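Local coordinates for protein tRNA (adenine(22)-N(1))-methyltransferase (Bacillus subtilis, PDB 6Q56) that catalyses the S-adenosyl-L-methionine-dependent methylation of N1 of adenine 22 in tRNA, giving N(1)-methyladenosine, at residues H128-L133 against Y138-E143; A107-L112 against L133-Y138; I91-M96 against H103-G108. The protein carries 2 engineered substitutions. All blocks are in the same frame, centred on the assembly; numbering follows the deposited sequence.

Contact 1: H128-L133 against Y138-E143. With NI (nickel (II) ion), chain E.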
loop_
_atom_site.group_PDB
_atom_site.type_symbol
_atom_site.label_atom_id
_atom_site.label_comp_id
_atom_site.label_asym_id
_atom_site.label_seq_id
_atom_site.Cartn_x
_atom_site.Cartn_y
_atom_site.Cartn_z
ATOM N N HIS A 128 -5.332 -6.806 2.245
ATOM C CA HIS A 128 -5.684 -6.313 3.569
ATOM C C HIS A 128 -6.012 -4.825 3.520
ATOM O O HIS A 128 -6.845 -4.338 4.267
ATOM C CB HIS A 128 -4.550 -6.549 4.563
ATOM C CG HIS A 128 -4.153 -7.981 4.713
ATOM N ND1 HIS A 128 -5.018 -8.952 5.163
ATOM C CD2 HIS A 128 -2.971 -8.601 4.502
ATOM C CE1 HIS A 128 -4.391 -10.111 5.206
ATOM N NE2 HIS A 128 -3.146 -9.927 4.809
ATOM N N ILE A 129 -5.336 -4.109 2.635
ATOM C CA ILE A 129 -5.546 -2.685 2.487
ATOM C C ILE A 129 -6.865 -2.418 1.787
ATOM O O ILE A 129 -7.609 -1.536 2.182
ATOM C CB ILE A 129 -4.405 -2.024 1.703
ATOM C CG1 ILE A 129 -3.094 -2.167 2.464
ATOM C CG2 ILE A 129 -4.694 -0.562 1.466
ATOM C CD1 ILE A 129 -1.920 -1.551 1.756
ATOM N N ARG A 130 -7.152 -3.185 0.744
ATOM C CA ARG A 130 -8.388 -3.010 0.003
ATOM C C ARG A 130 -9.594 -3.315 0.885
ATOM O O ARG A 130 -10.598 -2.624 0.828
ATOM C CB ARG A 130 -8.399 -3.861 -1.261
ATOM C CG ARG A 130 -7.402 -3.397 -2.303
ATOM C CD ARG A 130 -7.558 -4.133 -3.620
ATOM N NE ARG A 130 -6.426 -3.907 -4.503
ATOM C CZ ARG A 130 -5.327 -4.646 -4.509
ATOM N NH1 ARG A 130 -5.203 -5.663 -3.680
ATOM N NH2 ARG A 130 -4.351 -4.363 -5.342
ATOM N N GLU A 131 -9.483 -4.343 1.708
ATOM C CA GLU A 131 -10.572 -4.704 2.596
ATOM C C GLU A 131 -10.817 -3.576 3.585
ATOM O O GLU A 131 -11.950 -3.223 3.856
ATOM C CB GLU A 131 -10.276 -6.015 3.316
ATOM C CG GLU A 131 -10.366 -7.231 2.415
ATOM C CD GLU A 131 -10.093 -8.529 3.140
ATOM O OE1 GLU A 131 -9.632 -8.478 4.282
ATOM O OE2 GLU A 131 -10.335 -9.600 2.562
ATOM N N TRP A 132 -9.744 -3.009 4.117
ATOM C CA TRP A 132 -9.866 -1.914 5.062
ATOM C C TRP A 132 -10.447 -0.680 4.384
ATOM O O TRP A 132 -11.326 -0.036 4.921
ATOM C CB TRP A 132 -8.519 -1.575 5.685
ATOM C CG TRP A 132 -8.635 -0.541 6.722
ATOM C CD1 TRP A 132 -8.895 -0.734 8.035
ATOM C CD2 TRP A 132 -8.528 0.865 6.535
ATOM N NE1 TRP A 132 -8.946 0.463 8.687
ATOM C CE2 TRP A 132 -8.724 1.465 7.784
ATOM C CE3 TRP A 132 -8.280 1.676 5.433
ATOM C CZ2 TRP A 132 -8.679 2.834 7.961
ATOM C CZ3 TRP A 132 -8.236 3.031 5.611
ATOM C CH2 TRP A 132 -8.433 3.598 6.864
ATOM N N LEU A 133 -9.945 -0.363 3.201
ATOM C CA LEU A 133 -10.415 0.790 2.451
ATOM C C LEU A 133 -11.907 0.706 2.170
ATOM O O LEU A 133 -12.640 1.668 2.353
ATOM C CB LEU A 133 -9.675 0.906 1.123
ATOM C CG LEU A 133 -8.236 1.383 1.170
ATOM C CD1 LEU A 133 -7.669 1.393 -0.230
ATOM C CD2 LEU A 133 -8.135 2.754 1.803
ATOM N N TYR A 138 -13.656 4.370 1.647
ATOM C CA TYR A 138 -12.742 4.985 0.696
ATOM C C TYR A 138 -12.942 4.421 -0.704
ATOM O O TYR A 138 -13.491 3.333 -0.880
ATOM C CB TYR A 138 -11.292 4.775 1.137
ATOM C CG TYR A 138 -10.951 5.440 2.452
ATOM C CD1 TYR A 138 -10.503 6.753 2.491
ATOM C CD2 TYR A 138 -11.075 4.753 3.651
ATOM C CE1 TYR A 138 -10.190 7.365 3.690
ATOM C CE2 TYR A 138 -10.764 5.357 4.855
ATOM C CZ TYR A 138 -10.322 6.663 4.869
ATOM O OH TYR A 138 -10.011 7.268 6.065
ATOM N N ALA A 139 -12.488 5.176 -1.695
ATOM C CA ALA A 139 -12.598 4.786 -3.076
ATOM C C ALA A 139 -11.204 4.728 -3.681
ATOM O O ALA A 139 -10.433 5.672 -3.578
ATOM C CB ALA A 139 -13.454 5.776 -3.829
ATOM N N LEU A 140 -10.883 3.613 -4.317
ATOM C CA LEU A 140 -9.598 3.468 -4.962
ATOM C C LEU A 140 -9.676 4.278 -6.228
ATOM O O LEU A 140 -10.536 4.038 -7.060
ATOM C CB LEU A 140 -9.321 2.010 -5.311
ATOM C CG LEU A 140 -8.655 1.147 -4.254
ATOM C CD1 LEU A 140 -8.853 -0.321 -4.589
ATOM C CD2 LEU A 140 -7.184 1.489 -4.149
ATOM N N ILE A 141 -8.787 5.238 -6.388
ATOM C CA ILE A 141 -8.814 6.051 -7.585
ATOM C C ILE A 141 -7.777 5.600 -8.594
ATOM O O ILE A 141 -7.841 5.975 -9.751
ATOM C CB ILE A 141 -8.671 7.543 -7.273
ATOM C CG1 ILE A 141 -7.358 7.827 -6.554
ATOM C CG2 ILE A 141 -9.844 7.997 -6.432
ATOM C CD1 ILE A 141 -7.152 9.292 -6.270
ATOM N N ASP A 142 -6.830 4.783 -8.157
ATOM C CA ASP A 142 -5.816 4.257 -9.059
ATOM C C ASP A 142 -4.935 3.236 -8.376
ATOM O O ASP A 142 -4.787 3.225 -7.164
ATOM C CB ASP A 142 -4.953 5.360 -9.666
ATOM C CG ASP A 142 -4.237 4.909 -10.939
ATOM O OD1 ASP A 142 -4.550 3.825 -11.457
ATOM O OD2 ASP A 142 -3.364 5.639 -11.426
ATOM N N GLU A 143 -4.352 2.383 -9.199
ATOM C CA GLU A 143 -3.457 1.341 -8.757
ATOM C C GLU A 143 -2.398 1.142 -9.808
ATOM O O GLU A 143 -2.660 1.283 -10.992
ATOM C CB GLU A 143 -4.180 0.011 -8.635
ATOM C CG GLU A 143 -5.205 -0.112 -7.537
ATOM C CD GLU A 143 -5.847 -1.482 -7.537
ATOM O OE1 GLU A 143 -6.268 -1.942 -8.609
ATOM O OE2 GLU A 143 -5.920 -2.096 -6.469
HETATM NI NI NI E . -1.409 -10.801 4.808
HETATM O O HOH W 1 -2.314 -12.364 5.358
#
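Helix 127-135 and the edge strand 139-148 of the Rossmann-like methyltransferase sheet, joined by a short turn, pack against each other here, and Arg130 reaches from the helix to Glu143 on the strand. The two short axes run at 127° to each other and approach to 9.4 Å, a separation bridged by side chains. Arg130 stays extended from CG as far as NE, which carries the guanidinium to the strand. Two of its nitrogens go side-on to one oxygen: NE lies 2.7 Å from Glu143 OE2 and NH2 lies 3.0 Å from the same OE2. That oxygen sits in the guanidinium plane, and the carboxylate plane stands at 90° to it; NE meets OE2 nearly along its C-O bond, whereas NH2 comes from above the carboxylate. The aliphatic part of Arg130 crosses Leu140, with CG 4.1 Å from Leu140 CD1. Next to it Leu133 CD1 rests 4.0 Å from Leu140 CD2, and its other methyl, CD2, is 3.8 Å from Tyr138 CB. At the turn end Trp132 CZ3 touches Tyr138 CE2 at 3.5 Å; the ring planes differ by 22° but are slid apart and barely overlap. The indole NE1 hydrogen-bonds to Glu106 of helix 98-107. At the start of helix 127-135, His128 NE2 binds nickel together with His125. The buried salt bridge has further support, since Arg130 NH1 hydrogen-bonds to Met176 O and Glu143 OE1 to Leu182 N; these additional bonds should limit rotation of both charged groups and lower the cost of burying them.

Contact 2: A107-L112 against L133-Y138; sequences AGKDKL and LYKERY
Lys109 and Glu136 mark the nearest backbone approach, their CA atoms 8.8 Å apart, where the loop following helix 98-107 passes the end of helix 127-135; the spacing leaves the contact to side chains. Lys109 starts with CG between its own backbone N and carbonyl carbon (chi1 60°) and is then extended all the way to the ammonium. It crosses the Glu136 side chain at about a right angle, and NZ forms a salt bridge with Glu136 OE2 at 2.7 Å, arriving on the syn side and 18° out of the carboxylate plane. Lys135 serves the same oxygen by another route: its chain bends at chi3 and chi4, bringing NZ within 2.7 Å of Glu136 OE2 from above the plane. The two ammonium nitrogens, Lys109 NZ and Lys135 NZ, are 4.1 Å apart, and the carboxylate oxygen they share probably offsets their mutual repulsion. Deeper in, Leu112 places CD1 3.5 Å from Tyr138 OH, the leucine and tyrosine side chains crossing nearly perpendicularly. The network continues into helix 98-107, where Glu106 OE1 forms a salt bridge with Lys135 NZ, although it also lies close to the like-charged Glu136 OE2. Beneath this polar layer Tyr138 packs on Leu118 of strand 117-122, so the contact joins the ends of two neighbouring helices above the sheet.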
loop_
_atom_site.group_PDB
_atom_site.type_symbol
_atom_site.label_atom_id
_atom_site.label_comp_id
_atom_site.label_asym_id
_atom_site.label_seq_id
_atom_site.Cartn_x
_atom_site.Cartn_y
_atom_site.Cartn_z
ATOM N N ALA A 107 -5.667 1.564 13.292
ATOM C CA ALA A 107 -5.283 2.032 14.614
ATOM C C ALA A 107 -5.319 3.548 14.722
ATOM O O ALA A 107 -5.548 4.085 15.790
ATOM C CB ALA A 107 -3.905 1.516 14.979
ATOM N N GLY A 108 -5.086 4.235 13.615
ATOM C CA GLY A 108 -5.080 5.679 13.637
ATOM C C GLY A 108 -6.112 6.363 12.775
ATOM O O GLY A 108 -5.894 7.479 12.338
ATOM N N LYS A 109 -7.237 5.712 12.532
ATOM C CA LYS A 109 -8.267 6.317 11.706
ATOM C C LYS A 109 -8.929 7.500 12.392
ATOM O O LYS A 109 -9.700 8.210 11.776
ATOM C CB LYS A 109 -9.308 5.297 11.274
ATOM C CG LYS A 109 -10.064 4.613 12.387
ATOM C CD LYS A 109 -11.055 3.638 11.784
ATOM C CE LYS A 109 -11.815 2.867 12.838
ATOM N NZ LYS A 109 -12.935 2.115 12.224
ATOM N N ASP A 110 -8.612 7.705 13.663
ATOM C CA ASP A 110 -9.140 8.831 14.423
ATOM C C ASP A 110 -8.458 10.101 13.940
ATOM O O ASP A 110 -8.996 11.196 14.064
ATOM C CB ASP A 110 -8.835 8.675 15.902
ATOM C CG ASP A 110 -9.595 7.545 16.544
ATOM O OD1 ASP A 110 -10.672 7.181 16.036
ATOM O OD2 ASP A 110 -9.113 7.024 17.570
ATOM N N LYS A 111 -7.261 9.938 13.397
ATOM C CA LYS A 111 -6.479 11.053 12.901
ATOM C C LYS A 111 -6.875 11.426 11.490
ATOM O O LYS A 111 -6.377 12.399 10.939
ATOM C CB LYS A 111 -4.999 10.688 12.913
ATOM C CG LYS A 111 -4.460 10.313 14.277
ATOM C CD LYS A 111 -4.418 11.515 15.190
ATOM C CE LYS A 111 -3.896 11.156 16.565
ATOM N NZ LYS A 111 -2.443 10.879 16.544
ATOM N N LEU A 112 -7.767 10.647 10.902
ATOM C CA LEU A 112 -8.195 10.905 9.539
ATOM C C LEU A 112 -9.539 11.584 9.439
ATOM O O LEU A 112 -10.466 11.262 10.164
ATOM C CB LEU A 112 -8.273 9.594 8.768
ATOM C CG LEU A 112 -6.995 8.772 8.761
ATOM C CD1 LEU A 112 -7.237 7.402 8.157
ATOM C CD2 LEU A 112 -5.911 9.511 8.014
ATOM N N LEU A 133 -9.945 -0.363 3.201
ATOM C CA LEU A 133 -10.415 0.790 2.451
ATOM C C LEU A 133 -11.907 0.706 2.170
ATOM O O LEU A 133 -12.640 1.668 2.353
ATOM C CB LEU A 133 -9.675 0.906 1.123
ATOM C CG LEU A 133 -8.236 1.383 1.170
ATOM C CD1 LEU A 133 -7.669 1.393 -0.230
ATOM C CD2 LEU A 133 -8.135 2.754 1.803
ATOM N N TYR A 134 -12.350 -0.455 1.725
ATOM C CA TYR A 134 -13.751 -0.659 1.403
ATOM C C TYR A 134 -14.647 -0.469 2.622
ATOM O O TYR A 134 -15.827 -0.206 2.498
ATOM C CB TYR A 134 -13.957 -2.049 0.806
ATOM C CG TYR A 134 -15.330 -2.266 0.256
ATOM C CD1 TYR A 134 -15.625 -1.959 -1.054
ATOM C CD2 TYR A 134 -16.336 -2.769 1.051
ATOM C CE1 TYR A 134 -16.889 -2.152 -1.561
ATOM C CE2 TYR A 134 -17.603 -2.962 0.556
ATOM C CZ TYR A 134 -17.873 -2.656 -0.752
ATOM O OH TYR A 134 -19.129 -2.854 -1.247
ATOM N N LYS A 135 -14.101 -0.801 3.777
ATOM C CA LYS A 135 -14.850 -0.769 5.011
ATOM C C LYS A 135 -14.956 0.629 5.563
ATOM O O LYS A 135 -15.953 0.983 6.159
ATOM C CB LYS A 135 -14.198 -1.706 6.030
ATOM C CG LYS A 135 -14.570 -1.452 7.476
ATOM C CD LYS A 135 -13.937 -2.462 8.410
ATOM C CE LYS A 135 -12.481 -2.142 8.692
ATOM N NZ LYS A 135 -12.311 -1.063 9.692
ATOM N N GLU A 136 -13.906 1.421 5.382
ATOM C CA GLU A 136 -13.895 2.788 5.886
ATOM C C GLU A 136 -14.420 3.748 4.829
ATOM O O GLU A 136 -14.241 4.962 4.933
ATOM C CB GLU A 136 -12.479 3.192 6.299
ATOM C CG GLU A 136 -11.879 2.318 7.388
ATOM C CD GLU A 136 -12.661 2.383 8.686
ATOM O OE1 GLU A 136 -13.619 3.182 8.765
ATOM O OE2 GLU A 136 -12.318 1.638 9.626
ATOM N N ARG A 137 -15.071 3.197 3.810
ATOM C CA ARG A 137 -15.782 3.532 2.512
ATOM C C ARG A 137 -14.947 4.206 1.380
ATOM O O ARG A 137 -15.471 4.555 0.322
ATOM C CB ARG A 137 -17.139 4.279 2.710
ATOM C CG ARG A 137 -18.160 3.500 3.525
ATOM C CD ARG A 137 -19.456 4.279 3.683
ATOM N NE ARG A 137 -20.079 4.576 2.397
ATOM C CZ ARG A 137 -20.959 3.785 1.793
ATOM N NH1 ARG A 137 -21.324 2.642 2.358
ATOM N NH2 ARG A 137 -21.475 4.135 0.622
ATOM N N TYR A 138 -13.656 4.370 1.647
ATOM C CA TYR A 138 -12.742 4.985 0.696
ATOM C C TYR A 138 -12.942 4.421 -0.704
ATOM O O TYR A 138 -13.491 3.333 -0.880
ATOM C CB TYR A 138 -11.292 4.775 1.137
ATOM C CG TYR A 138 -10.951 5.440 2.452
ATOM C CD1 TYR A 138 -10.503 6.753 2.491
ATOM C CD2 TYR A 138 -11.075 4.753 3.651
ATOM C CE1 TYR A 138 -10.190 7.365 3.690
ATOM C CE2 TYR A 138 -10.764 5.357 4.855
ATOM C CZ TYR A 138 -10.322 6.663 4.869
ATOM O OH TYR A 138 -10.011 7.268 6.065
#

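Contact 3: I91-M96 against H103-G108; sequences ITIAGM and HILEAG
Ile93 of strand 90-96 projects toward helix 98-107, and its CD1 methyl is the bump that enters the hollow formed by Leu105 and Ile104. The fork of Leu105 receives it evenly: Ile93 CD1 is 3.8 Å from Leu105 CD2 and also 3.8 Å from Leu105 CD1. From the preceding helical residue Ile104 CG2 comes up at 4.1 Å to Ile93 CD1, so three methyl groups on consecutive residues line two sides of the tip. The extended gamma branch of Ile93 (chi2 179°) pushes that methyl out from the strand, and the side chains of Ile93 and Leu105 slide past each other in opposite directions. A second fit lies beyond the corner that the chain turns at Gly95. Met96 is extended beyond CG and crosses Ile104 at about a right angle, presenting the flank of its thioether to the isoleucine tip: SD is 3.5 Å from Ile104 CD1, while the terminal methyl CE is 4.1 Å from that same CD1. Ile104 is therefore used on two branches, CG2 for Ile93 and CD1 for Met96. The closest backbone pair, Ile93 and Ile104, has CA atoms 8.9 Å apart, a gap spanned by these branches. The strand and helix are the first two elements of a beta-alpha-beta unit completed by strand 117-122, whose Leu120 also touches Ile93. With 170 Å² buried and carbon and sulfur as the touching atoms, the contact is held by dispersion and burial of apolar surface, so its fit probably depends on the shape of the methyl groups and the thioether rather than on directional bonds.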
loop_
_atom_site.group_PDB
_atom_site.type_symbol
_atom_site.label_atom_id
_atom_site.label_comp_id
_atom_site.label_asym_id
_atom_site.label_seq_id
_atom_site.Cartn_x
_atom_site.Cartn_y
_atom_site.Cartn_z
ATOM N N ILE A 91 -1.313 11.028 2.651
ATOM C CA ILE A 91 -0.585 10.162 3.540
ATOM C C ILE A 91 0.032 9.024 2.765
ATOM O O ILE A 91 -0.641 8.307 2.048
ATOM C CB ILE A 91 -1.488 9.609 4.641
ATOM C CG1 ILE A 91 -2.103 10.760 5.428
ATOM C CG2 ILE A 91 -0.697 8.696 5.554
ATOM C CD1 ILE A 91 -2.788 10.323 6.688
ATOM N N THR A 92 1.334 8.873 2.929
ATOM C CA THR A 92 2.067 7.820 2.264
ATOM C C THR A 92 2.565 6.799 3.268
ATOM O O THR A 92 3.159 7.141 4.276
ATOM C CB THR A 92 3.272 8.372 1.483
ATOM O OG1 THR A 92 4.068 9.195 2.337
ATOM C CG2 THR A 92 2.823 9.185 0.309
ATOM N N ILE A 93 2.320 5.535 2.963
ATOM C CA ILE A 93 2.766 4.428 3.784
ATOM C C ILE A 93 3.296 3.377 2.824
ATOM O O ILE A 93 2.537 2.771 2.085
ATOM C CB ILE A 93 1.640 3.828 4.631
ATOM C CG1 ILE A 93 0.751 4.923 5.216
ATOM C CG2 ILE A 93 2.228 2.974 5.734
ATOM C CD1 ILE A 93 -0.404 4.400 6.036
ATOM N N ALA A 94 4.605 3.178 2.833
ATOM C CA ALA A 94 5.235 2.231 1.933
ATOM C C ALA A 94 6.338 1.407 2.578
ATOM O O ALA A 94 6.783 1.693 3.672
ATOM C CB ALA A 94 5.784 2.975 0.734
ATOM N N GLY A 95 6.766 0.375 1.866
ATOM C CA GLY A 95 7.809 -0.509 2.337
ATOM C C GLY A 95 7.360 -1.355 3.507
ATOM O O GLY A 95 8.157 -1.745 4.342
ATOM N N MET A 96 6.069 -1.642 3.553
ATOM C CA MET A 96 5.496 -2.456 4.608
ATOM C C MET A 96 4.560 -3.492 4.020
ATOM O O MET A 96 4.171 -3.413 2.862
ATOM C CB MET A 96 4.696 -1.605 5.581
ATOM C CG MET A 96 5.443 -0.445 6.196
ATOM S SD MET A 96 4.419 0.461 7.361
ATOM C CE MET A 96 5.321 1.992 7.457
ATOM N N HIS A 103 -3.276 -2.242 9.478
ATOM C CA HIS A 103 -3.272 -2.092 10.924
ATOM C C HIS A 103 -3.008 -0.638 11.292
ATOM O O HIS A 103 -3.667 -0.084 12.158
ATOM C CB HIS A 103 -2.236 -3.018 11.571
ATOM C CG HIS A 103 -1.861 -2.629 12.967
ATOM N ND1 HIS A 103 -2.636 -2.942 14.060
ATOM C CD2 HIS A 103 -0.806 -1.930 13.443
ATOM C CE1 HIS A 103 -2.069 -2.460 15.149
ATOM N NE2 HIS A 103 -0.953 -1.845 14.802
ATOM N N ILE A 104 -2.041 -0.031 10.625
ATOM C CA ILE A 104 -1.702 1.355 10.881
ATOM C C ILE A 104 -2.918 2.237 10.602
ATOM O O ILE A 104 -3.283 3.074 11.415
ATOM C CB ILE A 104 -0.482 1.784 10.045
ATOM C CG1 ILE A 104 0.778 1.134 10.606
ATOM C CG2 ILE A 104 -0.329 3.290 10.032
ATOM C CD1 ILE A 104 1.994 1.271 9.726
ATOM N N LEU A 105 -3.548 2.043 9.451
ATOM C CA LEU A 105 -4.716 2.831 9.086
ATOM C C LEU A 105 -5.847 2.679 10.098
ATOM O O LEU A 105 -6.458 3.654 10.495
ATOM C CB LEU A 105 -5.241 2.431 7.711
ATOM C CG LEU A 105 -4.619 3.001 6.435
ATOM C CD1 LEU A 105 -4.193 4.447 6.562
ATOM C CD2 LEU A 105 -3.485 2.143 5.929
ATOM N N GLU A 106 -6.124 1.449 10.502
ATOM C CA GLU A 106 -7.199 1.184 11.448
ATOM C C GLU A 106 -6.899 1.725 12.840
ATOM O O GLU A 106 -7.768 2.279 13.489
ATOM C CB GLU A 106 -7.490 -0.309 11.513
ATOM C CG GLU A 106 -8.534 -0.713 12.541
ATOM C CD GLU A 106 -9.927 -0.225 12.207
ATOM O OE1 GLU A 106 -10.196 0.085 11.042
ATOM O OE2 GLU A 106 -10.758 -0.156 13.123
ATOM N N ALA A 107 -5.667 1.564 13.292
ATOM C CA ALA A 107 -5.283 2.032 14.614
ATOM C C ALA A 107 -5.319 3.548 14.722
ATOM O O ALA A 107 -5.548 4.085 15.790
ATOM C CB ALA A 107 -3.905 1.516 14.979
ATOM N N GLY A 108 -5.086 4.235 13.615
ATOM C CA GLY A 108 -5.080 5.679 13.637
ATOM C C GLY A 108 -6.112 6.363 12.775
ATOM O O GLY A 108 -5.894 7.479 12.338
#

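Overall arrangement
Glu106, on the helix of contact 3, ties the three contacts together: its OE1 lies 2.7 Å from Trp132 NE1 of contact 1, a probable hydrogen bond, and 2.8 Å from Lys135 NZ of contact 2. Contacts 1 and 2 share Leu133 and Tyr138, with centres about 10 Å apart; contacts 2 and 3 share Ala107 and Gly108 at a similar separation. Contacts 1 and 3 reach the same sheet. Nickel is held by His128 of contact 1 with His125, about 11 Å from the Met96 side chain of contact 3. No cofactor is bound, but Rossmann-like methyltransferases hold S-adenosyl-L-methionine at the C-terminal ends of their parallel strands, so contact 3 probably lies nearest that site.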